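Endoglucanase EG-II (Hypocrea jecorina, PDB 3QR3) hydrolyses internal beta-1,4-glycosidic bonds of cellulose, acting as a TIM-barrel endoglucanase of glycosyl hydrolase family 5. Local coordinates at residues H219-S224 and L258-G263; T235-G240 and C274-Y279. All coordinates share one frame; numbering follows the deposited sequence.

How the interactions relate
Interaction 1 lies where two consecutive strands of the parallel barrel sheet pass into their loops, and interaction 2 lies farther from the chain centre, in the helical layer. Their centres are about 10 Å apart, and the segments alternate along the chain. Lys220 NZ and Asn237 OD1, at 2.8 Å, probably form a hydrogen bond that ties one contact to the other. Leu222 packs beside them, its CG 3.4 Å from Thr235 O. A sulfate ion, probably from the crystallisation liquor, lies about 3 Å from the Tyr221 side chain, within what is probably the substrate cleft; interaction 1 also holds Glu260, the probable nucleophile.

Interaction 1: residues H219-S224 and L258-G263; sequences HKYLDS and LTETGG
Glu260 reaches from strand 256-261 across His219 and on to Tyr221. CB sits over the centre of the His219 imidazole, 3.4 Å from the ring centroid, in a CH-pi contact close to the ring normal. CG continues over the same face and lies 3.4 Å from His219 CE1. With the chain extended beyond CG, CD then comes within 3.2 Å of His219 CE1, and the carboxylate plane is turned just 28° from that of the ring. At the tip the two oxygens part. Tyr221 OH donates to OE1 over 2.6 Å, approaching from above the carboxylate plane, whereas OE2 is salt-bridged to Arg61; both partners should stabilise a buried negative charge. In family 5 cellulases the glutamate near the C-terminal end of the seventh strand of the TIM barrel is the nucleophile, and the position of Glu260 is consistent with that role. The imidazole is held chiefly at ND1, hydrogen-bonded to Glu149; NE2 adds a weak, strongly bent bond (116° at the hydrogen) to Thr259 OG1, 2.8 Å away, a hydroxyl that also pairs with Asp217. Histidine suits this place because it offers a flat pi face to the Glu260 methylene and N-bearing edges to its polar neighbours. Between the backbones, Lys220 N donates to Glu260 O over 3.1 Å at a nearly straight 168°, almost along the carbonyl axis. Farther out the chains separate, and a water bridges them, accepting from Leu222 N at 2.9 Å and donating to Gly262 O at 2.5 Å. Beside this bridge Leu222 CD1 packs against Thr261 OG1 and Gly262 O.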
loop_
_atom_site.group_PDB
_atom_site.type_symbol
_atom_site.label_atom_id
_atom_site.label_comp_id
_atom_site.label_asym_id
_atom_site.label_seq_id
_atom_site.Cartn_x
_atom_site.Cartn_y
_atom_site.Cartn_z
ATOM N N HIS A 219 -1.783 -7.827 3.369
ATOM C CA HIS A 219 -2.935 -7.094 3.865
ATOM C C HIS A 219 -3.681 -7.977 4.857
ATOM O O HIS A 219 -3.646 -9.198 4.749
ATOM C CB HIS A 219 -3.890 -6.777 2.711
ATOM C CG HIS A 219 -3.380 -5.734 1.772
ATOM N ND1 HIS A 219 -4.189 -5.113 0.842
ATOM C CD2 HIS A 219 -2.153 -5.176 1.634
ATOM C CE1 HIS A 219 -3.479 -4.232 0.163
ATOM N NE2 HIS A 219 -2.240 -4.248 0.625
ATOM N N LYS A 220 -4.381 -7.373 5.808
ATOM C CA LYS A 220 -5.249 -8.157 6.681
ATOM C C LYS A 220 -6.252 -7.262 7.380
ATOM O O LYS A 220 -5.879 -6.259 7.993
ATOM C CB LYS A 220 -4.438 -8.941 7.723
ATOM C CG LYS A 220 -5.183 -10.143 8.314
ATOM C CD LYS A 220 -5.568 -11.161 7.228
ATOM C CE LYS A 220 -6.353 -12.336 7.802
ATOM N NZ LYS A 220 -7.682 -11.928 8.376
ATOM N N TYR A 221 -7.525 -7.629 7.282
ATOM C CA TYR A 221 -8.584 -6.914 7.977
ATOM C C TYR A 221 -9.079 -7.707 9.177
ATOM O O TYR A 221 -8.665 -8.848 9.403
ATOM C CB TYR A 221 -9.721 -6.524 7.009
ATOM C CG TYR A 221 -9.257 -5.422 6.094
ATOM C CD1 TYR A 221 -9.202 -4.109 6.540
ATOM C CD2 TYR A 221 -8.802 -5.699 4.818
ATOM C CE1 TYR A 221 -8.745 -3.094 5.725
ATOM C CE2 TYR A 221 -8.339 -4.693 3.998
ATOM C CZ TYR A 221 -8.311 -3.396 4.457
ATOM O OH TYR A 221 -7.851 -2.389 3.650
ATOM N N LEU A 222 -9.933 -7.083 9.974
ATOM C CA LEU A 222 -10.249 -7.633 11.284
ATOM C C LEU A 222 -11.721 -7.990 11.428
ATOM O O LEU A 222 -12.145 -8.452 12.484
ATOM C CB LEU A 222 -9.814 -6.672 12.399
ATOM C CG LEU A 222 -8.303 -6.583 12.684
ATOM C CD1 LEU A 222 -7.533 -5.948 11.518
ATOM C CD2 LEU A 222 -8.048 -5.807 13.972
ATOM N N ASP A 223 -12.494 -7.788 10.368
ATOM C CA ASP A 223 -13.902 -8.155 10.408
ATOM C C ASP A 223 -14.108 -9.625 10.043
ATOM O O ASP A 223 -13.168 -10.315 9.641
ATOM C CB ASP A 223 -14.772 -7.210 9.564
ATOM C CG ASP A 223 -14.332 -7.121 8.112
ATOM O OD1 ASP A 223 -13.235 -7.618 7.777
ATOM O OD2 ASP A 223 -15.098 -6.544 7.300
ATOM N N SER A 224 -15.343 -10.095 10.200
ATOM C CA SER A 224 -15.667 -11.519 10.081
ATOM C C SER A 224 -15.266 -12.192 8.759
ATOM O O SER A 224 -14.965 -13.388 8.740
ATOM C CB SER A 224 -17.160 -11.743 10.359
ATOM O OG SER A 224 -17.961 -10.918 9.528
ATOM N N LEU A 258 2.781 -4.808 6.429
ATOM C CA LEU A 258 1.330 -4.855 6.342
ATOM C C LEU A 258 0.867 -3.511 5.781
ATOM O O LEU A 258 0.792 -2.523 6.519
ATOM C CB LEU A 258 0.745 -5.064 7.743
ATOM C CG LEU A 258 -0.766 -5.101 7.950
ATOM C CD1 LEU A 258 -1.399 -6.247 7.182
ATOM C CD2 LEU A 258 -1.085 -5.215 9.437
ATOM N N THR A 259 0.575 -3.471 4.480
ATOM C CA THR A 259 0.269 -2.207 3.805
ATOM C C THR A 259 -1.203 -1.823 3.825
ATOM O O THR A 259 -1.558 -0.716 3.418
ATOM C CB THR A 259 0.731 -2.212 2.348
ATOM O OG1 THR A 259 0.238 -3.395 1.703
ATOM C CG2 THR A 259 2.244 -2.187 2.280
ATOM N N GLU A 260 -2.060 -2.735 4.275
ATOM C CA GLU A 260 -3.456 -2.381 4.519
ATOM C C GLU A 260 -4.004 -3.119 5.724
ATOM O O GLU A 260 -3.942 -4.348 5.800
ATOM C CB GLU A 260 -4.345 -2.680 3.303
ATOM C CG GLU A 260 -4.314 -1.614 2.219
ATOM C CD GLU A 260 -5.383 -1.819 1.157
ATOM O OE1 GLU A 260 -6.442 -2.414 1.470
ATOM O OE2 GLU A 260 -5.168 -1.371 0.007
ATOM N N THR A 261 -4.535 -2.359 6.667
ATOM C CA THR A 261 -5.251 -2.934 7.786
ATOM C C THR A 261 -6.135 -1.830 8.337
ATOM O O THR A 261 -5.858 -0.653 8.122
ATOM C CB THR A 261 -4.298 -3.516 8.861
ATOM O OG1 THR A 261 -5.057 -4.268 9.816
ATOM C CG2 THR A 261 -3.513 -2.423 9.587
ATOM N N GLY A 262 -7.213 -2.194 9.012
ATOM C CA GLY A 262 -8.121 -1.172 9.513
ATOM C C GLY A 262 -9.355 -1.751 10.162
ATOM O O GLY A 262 -9.539 -2.962 10.175
ATOM N N GLY A 263 -10.196 -0.881 10.713
ATOM C CA GLY A 263 -11.459 -1.304 11.277
ATOM C C GLY A 263 -12.325 -0.112 11.629
ATOM O O GLY A 263 -11.918 1.042 11.460
HETATM O O HOH W 1 -11.247 -4.582 9.475
#

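Interaction 2: residues T235-G240 and C274-Y279; sequences TNNIDG and CQQIQY
Two consecutive helices in the outer layer of the TIM barrel meet here: the start of helix 238-251, with the turn that leads into it, lies against helix 267-281. Two side chains brace that turn. Thr235 OG1 accepts from Asn237 N at 3.0 Å, an ST turn, and Asn236 OD1 accepts from Ile238 N at 3.1 Å, an Asx turn. Asn236 CG occupies the crowded position between its backbone N and carbonyl carbon (chi1 62°), which folds the amide back over the turn and leaves ND2 for the other helix. There ND2 donates to Gln275 OE1 over 2.8 Å. The acceptor lies near the Asn236 amide plane, but the donor stands well above the Gln275 carbonyl plane, as the two amides are turned 64° apart. Next to this bond the Asn236 carbonyl oxygen rests on the methylenes of Gln276, 3.4 Å from its CB. Asn237 takes a left-handed backbone conformation (phi 66°), which asparagine tolerates well; its CB bond points toward helix 267-281, while its amide is held by Lys220 and the Tyr221 carbonyl. Ile238 supplies the apolar half. Its CG2 stands 3.9 Å from the centroid of the Tyr279 ring, over one face in a CH-pi contact, and CD1 lies 3.7 Å from Tyr279 CB. The branched isoleucine can thus cover the ring and its stem at once. Phe242 and Ala246 of helix 238-251 also touch the tyrosine, continuing the side-by-side helix packing around the strands that is typical of a beta/alpha barrel.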
loop_
_atom_site.group_PDB
_atom_site.type_symbol
_atom_site.label_atom_id
_atom_site.label_comp_id
_atom_site.label_asym_id
_atom_site.label_seq_id
_atom_site.Cartn_x
_atom_site.Cartn_y
_atom_site.Cartn_z
ATOM N N THR A 235 -11.469 -10.309 15.287
ATOM C CA THR A 235 -10.202 -11.028 15.444
ATOM C C THR A 235 -9.037 -10.050 15.531
ATOM O O THR A 235 -9.120 -8.925 15.022
ATOM C CB THR A 235 -9.960 -12.019 14.269
ATOM O OG1 THR A 235 -8.743 -12.754 14.478
ATOM C CG2 THR A 235 -9.874 -11.269 12.934
ATOM N N ASN A 236 -7.961 -10.473 16.189
ATOM C CA ASN A 236 -6.714 -9.714 16.180
ATOM C C ASN A 236 -5.682 -10.314 15.216
ATOM O O ASN A 236 -4.559 -9.816 15.107
ATOM C CB ASN A 236 -6.136 -9.599 17.595
ATOM C CG ASN A 236 -5.799 -10.943 18.193
ATOM O OD1 ASN A 236 -5.538 -11.905 17.474
ATOM N ND2 ASN A 236 -5.802 -11.020 19.516
ATOM N N ASN A 237 -6.077 -11.382 14.521
ATOM C CA ASN A 237 -5.271 -11.992 13.456
ATOM C C ASN A 237 -3.959 -12.647 13.877
ATOM O O ASN A 237 -3.164 -13.038 13.027
ATOM C CB ASN A 237 -4.953 -10.963 12.376
ATOM C CG ASN A 237 -6.158 -10.599 11.561
ATOM O OD1 ASN A 237 -6.879 -11.475 11.072
ATOM N ND2 ASN A 237 -6.398 -9.301 11.415
ATOM N N ILE A 238 -3.715 -12.759 15.174
ATOM C CA ILE A 238 -2.440 -13.302 15.627
ATOM C C ILE A 238 -2.293 -14.812 15.386
ATOM O O ILE A 238 -1.329 -15.255 14.752
ATOM C CB ILE A 238 -2.189 -12.995 17.111
ATOM C CG1 ILE A 238 -2.088 -11.479 17.322
ATOM C CG2 ILE A 238 -0.929 -13.731 17.592
ATOM C CD1 ILE A 238 -2.112 -11.041 18.812
ATOM N N ASP A 239 -3.236 -15.595 15.894
ATOM C CA ASP A 239 -3.173 -17.046 15.734
ATOM C C ASP A 239 -3.321 -17.452 14.275
ATOM O O ASP A 239 -2.612 -18.326 13.792
ATOM C CB ASP A 239 -4.258 -17.727 16.570
ATOM C CG ASP A 239 -4.018 -17.583 18.066
ATOM O OD1 ASP A 239 -2.923 -17.114 18.448
ATOM O OD2 ASP A 239 -4.922 -17.935 18.860
ATOM N N GLY A 240 -4.245 -16.803 13.575
ATOM C CA GLY A 240 -4.585 -17.190 12.220
ATOM C C GLY A 240 -3.648 -16.686 11.139
ATOM O O GLY A 240 -3.578 -17.274 10.063
ATOM N N CYS A 274 -5.451 -2.978 18.548
ATOM C CA CYS A 274 -4.331 -2.701 19.424
ATOM C C CYS A 274 -3.576 -3.994 19.741
ATOM O O CYS A 274 -2.359 -3.987 19.811
ATOM C CB CYS A 274 -4.769 -1.943 20.682
ATOM S SG CYS A 274 -5.132 -0.171 20.342
ATOM N N GLN A 275 -4.300 -5.098 19.902
ATOM C CA GLN A 275 -3.668 -6.407 20.060
ATOM C C GLN A 275 -2.855 -6.767 18.823
ATOM O O GLN A 275 -1.739 -7.255 18.933
ATOM C CB GLN A 275 -4.715 -7.490 20.342
ATOM C CG GLN A 275 -5.356 -7.330 21.712
ATOM C CD GLN A 275 -6.514 -8.273 21.947
ATOM O OE1 GLN A 275 -6.968 -8.969 21.038
ATOM N NE2 GLN A 275 -7.011 -8.292 23.178
ATOM N N GLN A 276 -3.416 -6.509 17.645
ATOM C CA GLN A 276 -2.729 -6.827 16.406
ATOM C C GLN A 276 -1.426 -6.045 16.300
ATOM O O GLN A 276 -0.365 -6.613 16.035
ATOM C CB GLN A 276 -3.614 -6.519 15.190
ATOM C CG GLN A 276 -2.988 -7.011 13.877
ATOM C CD GLN A 276 -3.779 -6.583 12.659
ATOM O OE1 GLN A 276 -3.695 -5.435 12.217
ATOM N NE2 GLN A 276 -4.547 -7.504 12.106
ATOM N N ILE A 277 -1.523 -4.737 16.505
ATOM C CA ILE A 277 -0.378 -3.843 16.409
ATOM C C ILE A 277 0.682 -4.205 17.442
ATOM O O ILE A 277 1.881 -4.153 17.163
ATOM C CB ILE A 277 -0.807 -2.380 16.629
ATOM C CG1 ILE A 277 -1.807 -1.964 15.551
ATOM C CG2 ILE A 277 0.402 -1.451 16.604
ATOM C CD1 ILE A 277 -1.291 -2.147 14.147
ATOM N N GLN A 278 0.241 -4.569 18.641
ATOM C CA GLN A 278 1.188 -4.916 19.684
ATOM C C GLN A 278 2.012 -6.128 19.252
ATOM O O GLN A 278 3.225 -6.166 19.457
ATOM C CB GLN A 278 0.488 -5.197 21.013
ATOM C CG GLN A 278 1.478 -5.591 22.107
ATOM C CD GLN A 278 0.804 -6.100 23.367
ATOM O OE1 GLN A 278 1.344 -5.965 24.464
ATOM N NE2 GLN A 278 -0.380 -6.692 23.217
ATOM N N TYR A 279 1.351 -7.107 18.639
ATOM C CA TYR A 279 2.051 -8.306 18.198
ATOM C C TYR A 279 3.053 -7.991 17.091
ATOM O O TYR A 279 4.144 -8.561 17.051
ATOM C CB TYR A 279 1.082 -9.417 17.771
ATOM C CG TYR A 279 1.816 -10.721 17.478
ATOM C CD1 TYR A 279 2.193 -11.576 18.510
ATOM C CD2 TYR A 279 2.151 -11.077 16.174
ATOM C CE1 TYR A 279 2.882 -12.759 18.252
ATOM C CE2 TYR A 279 2.838 -12.262 15.902
ATOM C CZ TYR A 279 3.200 -13.094 16.950
ATOM O OH TYR A 279 3.876 -14.258 16.690
#